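Local coordinates for protein pyruvate kinase (Pseudomonas aeruginosa, PDB 6QXL) that probably catalyses the last step of glycolysis, the transfer of a phosphoryl group from phosphoenolpyruvate to ADP that yields pyruvate and ATP, at residues A[117-120]-A[121-125]; A[138-141]-A[142-145]; A[160-164]-A[165-169]; A[196-199]-A[200-203]. All coordinates share one frame; numbering follows the deposited sequence.

Interaction 1. Residues A[117-120]-A[121-125]; sequences KDCG and VGDEL
G120 and D123 are the ends of a type II beta turn, closed by a hydrogen bond of 3.0 Å from D123 N to G120 O. The chain has just left helix 113-118, with C119 the first residue to depart from helical angles. It enters strand 124-127 directly after the turn. V121 and G122 form the corners, and the positive phi of G122 suits glycine.

The D123 side chain folds back to the start of the turn. Its CG stands beside its own backbone N (chi1 -70°), which brings the carboxylate over G120. There D123 OD2 accepts a hydrogen bond from G120 N at 2.9 Å, with an N-H...O angle of 157°. The donor comes from above the carboxylate, 67° out of its plane. D123 therefore holds G120 twice, once through N and once through O. The same OD2 lies 3.4 Å from C119 CA, so it also packs against the helix exit. This oxygen also takes a salt bridge from R162 NH1, which probably favours the charged carboxylate.

C119 SG meets the L125 CD2 methyl at 4.0 Å. Both side chains are buried, and both also pack on L144. D118 turns away from the turn, and its OD2 accepts from T168 N. V121 is exposed, though its CB still lies against the G120 carbonyl carbon.

This is a helix-to-strand connection tied by a beta turn. It belongs to the small mixed-sheet B domain that pyruvate kinases carry as an insertion in their TIM barrel.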
loop_
_atom_site.group_PDB
_atom_site.type_symbol
_atom_site.label_atom_id
_atom_site.label_comp_id
_atom_site.label_asym_id
_atom_site.label_seq_id
_atom_site.Cartn_x
_atom_site.Cartn_y
_atom_site.Cartn_z
ATOM N N LYS A 117 -39.877 -18.608 -30.416
ATOM C CA LYS A 117 -39.332 -19.878 -29.966
ATOM C C LYS A 117 -38.531 -19.741 -28.681
ATOM O O LYS A 117 -38.637 -20.571 -27.785
ATOM C CB LYS A 117 -38.446 -20.500 -31.068
ATOM C CG LYS A 117 -39.343 -20.997 -32.243
ATOM C CD LYS A 117 -38.681 -21.849 -33.299
ATOM C CE LYS A 117 -39.417 -21.679 -34.640
ATOM N NZ LYS A 117 -39.059 -22.680 -35.679
ATOM N N ASP A 118 -37.784 -18.669 -28.558
ATOM C CA ASP A 118 -36.892 -18.437 -27.423
ATOM C C ASP A 118 -37.606 -17.871 -26.208
ATOM O O ASP A 118 -37.217 -18.132 -25.082
ATOM C CB ASP A 118 -35.805 -17.448 -27.791
ATOM C CG ASP A 118 -34.889 -17.978 -28.939
ATOM O OD1 ASP A 118 -34.976 -19.250 -29.255
ATOM O OD2 ASP A 118 -34.163 -17.094 -29.501
ATOM N N CYS A 119 -38.803 -17.241 -26.379
ATOM C CA CYS A 119 -39.559 -16.745 -25.292
ATOM C C CYS A 119 -40.545 -17.751 -24.656
ATOM O O CYS A 119 -40.990 -18.651 -25.343
ATOM C CB CYS A 119 -40.228 -15.485 -25.603
ATOM S SG CYS A 119 -39.077 -14.172 -25.931
ATOM N N GLY A 120 -40.798 -17.517 -23.353
ATOM C CA GLY A 120 -41.685 -18.303 -22.586
ATOM C C GLY A 120 -42.530 -17.431 -21.622
ATOM O O GLY A 120 -42.244 -16.248 -21.369
ATOM N N VAL A 121 -43.573 -18.059 -21.086
ATOM C CA VAL A 121 -44.461 -17.398 -20.168
ATOM C C VAL A 121 -43.660 -16.836 -18.996
ATOM O O VAL A 121 -42.806 -17.516 -18.456
ATOM C CB VAL A 121 -45.553 -18.378 -19.633
ATOM C CG1 VAL A 121 -46.534 -17.660 -18.706
ATOM C CG2 VAL A 121 -46.294 -19.052 -20.780
ATOM N N GLY A 122 -43.908 -15.582 -18.655
ATOM C CA GLY A 122 -43.164 -14.904 -17.593
ATOM C C GLY A 122 -42.073 -13.973 -18.072
ATOM O O GLY A 122 -41.743 -13.047 -17.381
ATOM N N ASP A 123 -41.525 -14.215 -19.262
ATOM C CA ASP A 123 -40.465 -13.353 -19.810
ATOM C C ASP A 123 -40.937 -11.901 -19.908
ATOM O O ASP A 123 -42.112 -11.659 -20.229
ATOM C CB ASP A 123 -40.019 -13.837 -21.182
ATOM C CG ASP A 123 -39.239 -15.173 -21.126
ATOM O OD1 ASP A 123 -39.060 -15.751 -20.033
ATOM O OD2 ASP A 123 -38.832 -15.709 -22.180
ATOM N N GLU A 124 -40.073 -10.950 -19.591
ATOM C CA GLU A 124 -40.373 -9.535 -19.774
ATOM C C GLU A 124 -39.685 -9.036 -21.029
ATOM O O GLU A 124 -38.504 -9.290 -21.219
ATOM C CB GLU A 124 -39.943 -8.685 -18.552
ATOM C CG GLU A 124 -40.621 -9.140 -17.265
ATOM C CD GLU A 124 -40.603 -8.214 -16.084
ATOM O OE1 GLU A 124 -40.900 -8.709 -14.981
ATOM O OE2 GLU A 124 -40.268 -7.016 -16.206
ATOM N N LEU A 125 -40.435 -8.343 -21.883
ATOM C CA LEU A 125 -39.918 -7.808 -23.137
ATOM C C LEU A 125 -39.865 -6.297 -23.033
ATOM O O LEU A 125 -40.784 -5.673 -22.517
ATOM C CB LEU A 125 -40.812 -8.213 -24.299
ATOM C CG LEU A 125 -40.973 -9.713 -24.533
ATOM C CD1 LEU A 125 -42.148 -9.913 -25.561
ATOM C CD2 LEU A 125 -39.631 -10.353 -24.904
#

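Interaction 2. Residues A[138-141]-A[142-145]; sequences EVAA and DELR
E138 and R145 face each other as a hydrogen-bonded pair of an antiparallel beta hairpin. Their backbones exchange two bonds, and R145 N reaches E138 O at 2.9 Å. A third backbone bond runs from A140 N to E143 O, close to the turn at A141 and D142.

The R145 side chain leaves the strand extended from CG to NE. Its CB packs against E138 CB at 4.0 Å. Further on, R145 CD passes E138 OE1 at 3.4 Å. R145 NE then gives a hydrogen bond of 2.8 Å to E143 OE1, using the anti lone pair of that oxygen. R145 NH2 reaches the same E143 OE1 at 3.2 Å, less straight, from above the carboxylate. R145 NH1 bonds E138 OE1 at 2.9 Å, in the guanidinium plane. The E138 carboxylate is turned 70° from that plane. A140 CB lies over one guanidinium face, 3.6 Å from R145 NH2. Two carboxylates thus grip one arginine and fix its rotation in a salt-bridge network. E143 OE2 forms a salt bridge with R93 NH1 of strand 91-95.

On the other sheet face V139 and L144 lie side by side, with V139 CG2 at 3.8 Å from L144 CD2.

Strand 143-148 continues the sheet into strand 91-95 through the L144 and F94 backbones. Strand 132-139 has strand 124-127 as its other neighbour. At the hairpin end D142 OD2 bonds S97 OG.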
loop_
_atom_site.group_PDB
_atom_site.type_symbol
_atom_site.label_atom_id
_atom_site.label_comp_id
_atom_site.label_asym_id
_atom_site.label_seq_id
_atom_site.Cartn_x
_atom_site.Cartn_y
_atom_site.Cartn_z
ATOM N N GLU A 138 -48.985 -15.812 -22.646
ATOM C CA GLU A 138 -49.248 -17.048 -23.376
ATOM C C GLU A 138 -48.328 -17.128 -24.582
ATOM O O GLU A 138 -47.984 -16.111 -25.189
ATOM C CB GLU A 138 -50.699 -17.116 -23.855
ATOM C CG GLU A 138 -51.737 -17.188 -22.751
ATOM C CD GLU A 138 -53.173 -17.259 -23.271
ATOM O OE1 GLU A 138 -53.422 -17.316 -24.473
ATOM O OE2 GLU A 138 -54.074 -17.252 -22.419
ATOM N N VAL A 139 -47.925 -18.349 -24.918
ATOM C CA VAL A 139 -47.102 -18.616 -26.074
ATOM C C VAL A 139 -47.862 -19.588 -26.974
ATOM O O VAL A 139 -48.401 -20.581 -26.494
ATOM C CB VAL A 139 -45.745 -19.236 -25.667
ATOM C CG1 VAL A 139 -44.877 -19.486 -26.877
ATOM C CG2 VAL A 139 -45.021 -18.317 -24.765
ATOM N N ALA A 140 -47.870 -19.296 -28.264
ATOM C CA ALA A 140 -48.368 -20.192 -29.299
ATOM C C ALA A 140 -47.257 -20.375 -30.319
ATOM O O ALA A 140 -46.211 -19.785 -30.215
ATOM C CB ALA A 140 -49.627 -19.609 -29.963
ATOM N N ALA A 141 -47.483 -21.217 -31.323
ATOM C CA ALA A 141 -46.426 -21.505 -32.296
ATOM C C ALA A 141 -45.981 -20.265 -33.083
ATOM O O ALA A 141 -44.857 -20.166 -33.509
ATOM C CB ALA A 141 -46.879 -22.585 -33.262
ATOM N N ASP A 142 -46.882 -19.303 -33.280
ATOM C CA ASP A 142 -46.654 -18.169 -34.137
ATOM C C ASP A 142 -46.756 -16.791 -33.439
ATOM O O ASP A 142 -46.694 -15.778 -34.133
ATOM C CB ASP A 142 -47.620 -18.235 -35.301
ATOM C CG ASP A 142 -49.086 -18.006 -34.884
ATOM O OD1 ASP A 142 -49.460 -18.342 -33.738
ATOM O OD2 ASP A 142 -49.876 -17.447 -35.697
ATOM N N GLU A 143 -46.948 -16.740 -32.118
ATOM C CA GLU A 143 -47.139 -15.466 -31.489
ATOM C C GLU A 143 -46.905 -15.486 -30.005
ATOM O O GLU A 143 -47.002 -16.553 -29.361
ATOM C CB GLU A 143 -48.554 -14.882 -31.756
ATOM C CG GLU A 143 -49.719 -15.598 -31.206
ATOM C CD GLU A 143 -51.053 -14.990 -31.627
ATOM O OE1 GLU A 143 -52.072 -15.089 -30.860
ATOM O OE2 GLU A 143 -51.158 -14.354 -32.664
ATOM N N LEU A 144 -46.619 -14.302 -29.454
ATOM C CA LEU A 144 -46.524 -14.107 -28.023
ATOM C C LEU A 144 -47.669 -13.182 -27.610
ATOM O O LEU A 144 -47.878 -12.121 -28.220
ATOM C CB LEU A 144 -45.212 -13.467 -27.645
ATOM C CG LEU A 144 -43.925 -14.258 -27.905
ATOM C CD1 LEU A 144 -42.719 -13.432 -27.453
ATOM C CD2 LEU A 144 -43.834 -15.595 -27.155
ATOM N N ARG A 145 -48.418 -13.592 -26.586
ATOM C CA ARG A 145 -49.544 -12.823 -26.089
ATOM C C ARG A 145 -49.159 -12.211 -24.762
ATOM O O ARG A 145 -48.849 -12.937 -23.805
ATOM C CB ARG A 145 -50.752 -13.716 -25.896
ATOM C CG ARG A 145 -51.303 -14.253 -27.201
ATOM C CD ARG A 145 -52.246 -15.413 -26.991
ATOM N NE ARG A 145 -52.392 -16.157 -28.246
ATOM C CZ ARG A 145 -52.731 -17.426 -28.379
ATOM N NH1 ARG A 145 -53.128 -18.097 -27.288
ATOM N NH2 ARG A 145 -52.825 -17.950 -29.577
#

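Interaction 3. Residues A[160-164]-A[165-169]; sequences INRRG and GGLTA
R162 and G165 are joined by three hydrogen bonds round a type II beta turn. The turn bond runs from G165 N to R162 O at 2.8 Å. The other two come from the arginine side chain, which bends at chi3 (63°) and curls back over the turn. R162 NE and R162 NH2 both reach G165 O, each at 3.0 Å. The NE bond lies nearly in line with the carbonyl (169°), and the NH2 bond uses a lone pair in its plane. The oxygen sits at the guanidinium edge, so the side-on grip fixes the rotation of the group.

This is the tight part. L167 CD2 lies over one face of the guanidinium, 3.8 Å from R162 NE and offset toward the rim. The other L167 methyl, CD1, meets N161 OD1 at 3.6 Å. That N161 OD1 also accepts from R162 N and from a water. The water in turn accepts from L167 N at 3.0 Å, bridging strand and loop. N161 ND2 bonds E254 OE1.

The outer side is looser. G164 and G166 are exposed, and R163 NH1 forms a salt bridge with E124 OE2. Positive phi at G164, G165 and G166 suits glycine at all three positions.

This glycine-rich turn leaves the last B-domain strand and leads back to the TIM barrel. Strand 159-162 lies between strands 74-75 and 124-127 in the sheet. L167 packs on I74 and on L115 of helix 113-118. L167 O probably bonds R197 NH1, and the loop runs on toward helix 174-185.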
loop_
_atom_site.group_PDB
_atom_site.type_symbol
_atom_site.label_atom_id
_atom_site.label_comp_id
_atom_site.label_asym_id
_atom_site.label_seq_id
_atom_site.Cartn_x
_atom_site.Cartn_y
_atom_site.Cartn_z
ATOM N N ILE A 160 -36.903 -4.453 -29.912
ATOM C CA ILE A 160 -37.402 -5.279 -28.819
ATOM C C ILE A 160 -36.268 -6.174 -28.330
ATOM O O ILE A 160 -35.462 -6.663 -29.108
ATOM C CB ILE A 160 -38.644 -6.100 -29.275
ATOM C CG1 ILE A 160 -39.203 -6.930 -28.133
ATOM C CG2 ILE A 160 -38.321 -6.995 -30.432
ATOM C CD1 ILE A 160 -40.561 -7.521 -28.429
ATOM N N ASN A 161 -36.206 -6.376 -27.026
ATOM C CA ASN A 161 -35.292 -7.344 -26.433
ATOM C C ASN A 161 -35.928 -7.961 -25.216
ATOM O O ASN A 161 -36.899 -7.475 -24.712
ATOM C CB ASN A 161 -33.928 -6.734 -26.085
ATOM C CG ASN A 161 -32.793 -7.793 -26.015
ATOM O OD1 ASN A 161 -33.003 -9.006 -25.978
ATOM N ND2 ASN A 161 -31.565 -7.306 -26.045
ATOM N N ARG A 162 -35.363 -9.050 -24.733
ATOM C CA ARG A 162 -35.770 -9.712 -23.546
ATOM C C ARG A 162 -34.882 -9.334 -22.357
ATOM O O ARG A 162 -33.664 -9.393 -22.441
ATOM C CB ARG A 162 -35.740 -11.192 -23.770
ATOM C CG ARG A 162 -36.388 -11.992 -22.629
ATOM C CD ARG A 162 -36.608 -13.390 -22.778
ATOM N NE ARG A 162 -35.367 -14.114 -22.928
ATOM C CZ ARG A 162 -35.268 -15.395 -23.077
ATOM N NH1 ARG A 162 -36.354 -16.229 -22.952
ATOM N NH2 ARG A 162 -34.065 -15.926 -23.375
ATOM N N ARG A 163 -35.546 -9.034 -21.226
ATOM C CA ARG A 163 -34.854 -8.784 -19.998
ATOM C C ARG A 163 -34.102 -10.111 -19.655
ATOM O O ARG A 163 -34.677 -11.154 -19.549
ATOM C CB ARG A 163 -35.821 -8.442 -18.886
ATOM C CG ARG A 163 -35.204 -8.139 -17.526
ATOM C CD ARG A 163 -36.241 -7.405 -16.714
ATOM N NE ARG A 163 -36.045 -5.964 -16.855
ATOM C CZ ARG A 163 -37.005 -5.012 -16.740
ATOM N NH1 ARG A 163 -38.216 -5.324 -16.329
ATOM N NH2 ARG A 163 -36.684 -3.753 -16.919
ATOM N N GLY A 164 -32.804 -10.005 -19.466
ATOM C CA GLY A 164 -31.956 -11.100 -19.211
ATOM C C GLY A 164 -31.165 -11.561 -20.422
ATOM O O GLY A 164 -30.312 -12.419 -20.246
ATOM N N GLY A 165 -31.558 -11.130 -21.636
ATOM C CA GLY A 165 -30.938 -11.572 -22.842
ATOM C C GLY A 165 -31.279 -12.997 -23.213
ATOM O O GLY A 165 -32.406 -13.431 -23.010
ATOM N N GLY A 166 -30.310 -13.686 -23.801
ATOM C CA GLY A 166 -30.421 -15.093 -24.149
ATOM C C GLY A 166 -31.183 -15.429 -25.424
ATOM O O GLY A 166 -31.582 -16.556 -25.596
ATOM N N LEU A 167 -31.419 -14.439 -26.266
ATOM C CA LEU A 167 -32.112 -14.677 -27.526
ATOM C C LEU A 167 -31.141 -15.183 -28.559
ATOM O O LEU A 167 -30.052 -14.672 -28.662
ATOM C CB LEU A 167 -32.805 -13.423 -28.019
ATOM C CG LEU A 167 -33.841 -12.821 -27.081
ATOM C CD1 LEU A 167 -34.536 -11.691 -27.795
ATOM C CD2 LEU A 167 -34.884 -13.903 -26.700
ATOM N N THR A 168 -31.525 -16.157 -29.331
ATOM C CA THR A 168 -30.807 -16.612 -30.494
ATOM C C THR A 168 -30.726 -15.534 -31.568
ATOM O O THR A 168 -31.693 -14.832 -31.771
ATOM C CB THR A 168 -31.564 -17.828 -31.072
ATOM O OG1 THR A 168 -31.474 -18.888 -30.115
ATOM C CG2 THR A 168 -31.047 -18.233 -32.466
ATOM N N ALA A 169 -29.535 -15.341 -32.091
ATOM C CA ALA A 169 -29.395 -14.519 -33.297
ATOM C C ALA A 169 -28.012 -14.736 -33.876
ATOM O O ALA A 169 -27.085 -14.982 -33.121
ATOM C CB ALA A 169 -29.588 -13.052 -32.925
HETATM O O HOH W 1 -31.116 -11.466 -26.051
#

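Interaction 4. Residues A[196-199]-A[200-203]; sequences PRDA and KDME
The D201 carboxylate meets R197 at its edge and D198 over one face. R197 N gives a straight hydrogen bond of 2.8 Å (168°) to D201 OD2, on the anti lone pair of that oxygen. D198 OD1 stands over the carboxylate, 3.7 Å from D201 CG. This is the start of helix 199-211, with D198 at the N-cap position. The helix follows strand 190-193 of the TIM barrel.

The two acidic groups come close, with D198 OD1 at 3.8 Å from D201 OD2. Their position at a helix N-terminus probably eases the repulsion. D198 CG lies between its own backbone N and carbonyl carbon (chi1 54°), which turns the carboxylate toward the first helical turn. There D198 OD1 touches K200 CB at 3.4 Å.

Two backbone bonds start the helix. The one from D201 N to D198 O is weak. E203 N to A199 O, at 2.9 Å, is a regular helical bond. The E203 side chain runs back alongside that carbonyl, its CG 3.5 Å from A199 O. R197 extends away from the helix, and its NE forms a salt bridge with E226.

The buried side is apolar. P196 and M202 both pack on L237 of helix 231-239, and M202 also reaches L218 and A220 of strand 217-222. M202 bends at two torsions, which sets its SD 4.0 Å from P196 CB.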
loop_
_atom_site.group_PDB
_atom_site.type_symbol
_atom_site.label_atom_id
_atom_site.label_comp_id
_atom_site.label_asym_id
_atom_site.label_seq_id
_atom_site.Cartn_x
_atom_site.Cartn_y
_atom_site.Cartn_z
ATOM N N PRO A 196 -21.913 -8.662 -30.173
ATOM C CA PRO A 196 -21.056 -9.841 -30.178
ATOM C C PRO A 196 -21.099 -10.553 -28.843
ATOM O O PRO A 196 -21.285 -9.925 -27.800
ATOM C CB PRO A 196 -19.662 -9.257 -30.429
ATOM C CG PRO A 196 -19.728 -7.911 -29.869
ATOM C CD PRO A 196 -21.112 -7.424 -30.077
ATOM N N ARG A 197 -20.942 -11.874 -28.865
ATOM C CA ARG A 197 -20.954 -12.701 -27.668
ATOM C C ARG A 197 -19.582 -13.244 -27.328
ATOM O O ARG A 197 -19.351 -13.457 -26.125
ATOM C CB ARG A 197 -21.942 -13.839 -27.853
ATOM C CG ARG A 197 -23.380 -13.205 -27.681
ATOM C CD ARG A 197 -24.513 -14.220 -27.738
ATOM N NE ARG A 197 -25.753 -13.762 -27.097
ATOM C CZ ARG A 197 -27.016 -13.923 -27.566
ATOM N NH1 ARG A 197 -27.200 -14.430 -28.769
ATOM N NH2 ARG A 197 -28.055 -13.470 -26.870
ATOM N N ASP A 198 -18.706 -13.457 -28.284
ATOM C CA ASP A 198 -17.367 -13.962 -27.948
ATOM C C ASP A 198 -16.393 -13.610 -29.041
ATOM O O ASP A 198 -16.767 -13.062 -30.059
ATOM C CB ASP A 198 -17.390 -15.492 -27.726
ATOM C CG ASP A 198 -17.992 -16.243 -28.878
ATOM O OD1 ASP A 198 -17.973 -15.798 -30.025
ATOM O OD2 ASP A 198 -18.465 -17.345 -28.593
ATOM N N ALA A 199 -15.134 -13.914 -28.806
ATOM C CA ALA A 199 -14.071 -13.614 -29.761
ATOM C C ALA A 199 -14.381 -14.087 -31.179
ATOM O O ALA A 199 -13.977 -13.396 -32.123
ATOM C CB ALA A 199 -12.738 -14.199 -29.281
ATOM N N LYS A 200 -15.094 -15.195 -31.340
ATOM C CA LYS A 200 -15.403 -15.695 -32.693
ATOM C C LYS A 200 -16.158 -14.651 -33.529
ATOM O O LYS A 200 -15.832 -14.411 -34.685
ATOM C CB LYS A 200 -16.192 -17.008 -32.662
ATOM C CG LYS A 200 -15.541 -18.170 -31.949
ATOM C CD LYS A 200 -16.535 -19.304 -31.656
ATOM C CE LYS A 200 -15.998 -20.405 -30.717
ATOM N NZ LYS A 200 -14.954 -21.262 -31.355
ATOM N N ASP A 201 -17.129 -14.009 -32.933
ATOM C CA ASP A 201 -17.955 -13.003 -33.610
ATOM C C ASP A 201 -17.090 -11.851 -34.120
ATOM O O ASP A 201 -17.301 -11.349 -35.241
ATOM C CB ASP A 201 -19.059 -12.489 -32.717
ATOM C CG ASP A 201 -20.013 -13.595 -32.234
ATOM O OD1 ASP A 201 -20.103 -14.632 -32.952
ATOM O OD2 ASP A 201 -20.690 -13.451 -31.210
ATOM N N MET A 202 -16.092 -11.457 -33.326
ATOM C CA MET A 202 -15.192 -10.391 -33.729
ATOM C C MET A 202 -14.184 -10.841 -34.785
ATOM O O MET A 202 -13.821 -10.054 -35.661
ATOM C CB MET A 202 -14.429 -9.824 -32.520
ATOM C CG MET A 202 -15.273 -9.089 -31.484
ATOM S SD MET A 202 -16.355 -7.809 -32.113
ATOM C CE MET A 202 -15.132 -6.630 -32.703
ATOM N N GLU A 203 -13.717 -12.087 -34.684
ATOM C CA GLU A 203 -12.792 -12.623 -35.691
ATOM C C GLU A 203 -13.473 -12.730 -37.057
ATOM O O GLU A 203 -12.871 -12.394 -38.078
ATOM C CB GLU A 203 -12.249 -13.972 -35.263
ATOM C CG GLU A 203 -11.170 -13.871 -34.206
ATOM C CD GLU A 203 -11.107 -15.093 -33.286
ATOM O OE1 GLU A 203 -11.829 -16.093 -33.480
ATOM O OE2 GLU A 203 -10.318 -15.056 -32.314
#

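Interactions 1, 2 and 3 share the mixed sheet of the B domain. Interaction 4 lies in the barrel. Interactions 1 and 2 have centres 9 Å apart and share a core, where C119 CB meets L144 CD1 at 3.7 Å. The centres of interactions 1 and 3 are also 9 Å apart. Salt bridges join them: D123 OD2 to R162 NH1 at 2.6 Å and E124 OE2 to R163 NH1 at 2.7 Å. L167 O and R197 NH1, 2.9 Å apart, probably bond interaction 3 to interaction 4. The side chains of N161 and P196 lie about 8 and 9 Å from the magnesium ion, which E223 and D250 bind. Glucose-6-phosphate sits in another pocket, formed by residues between 383 and 470.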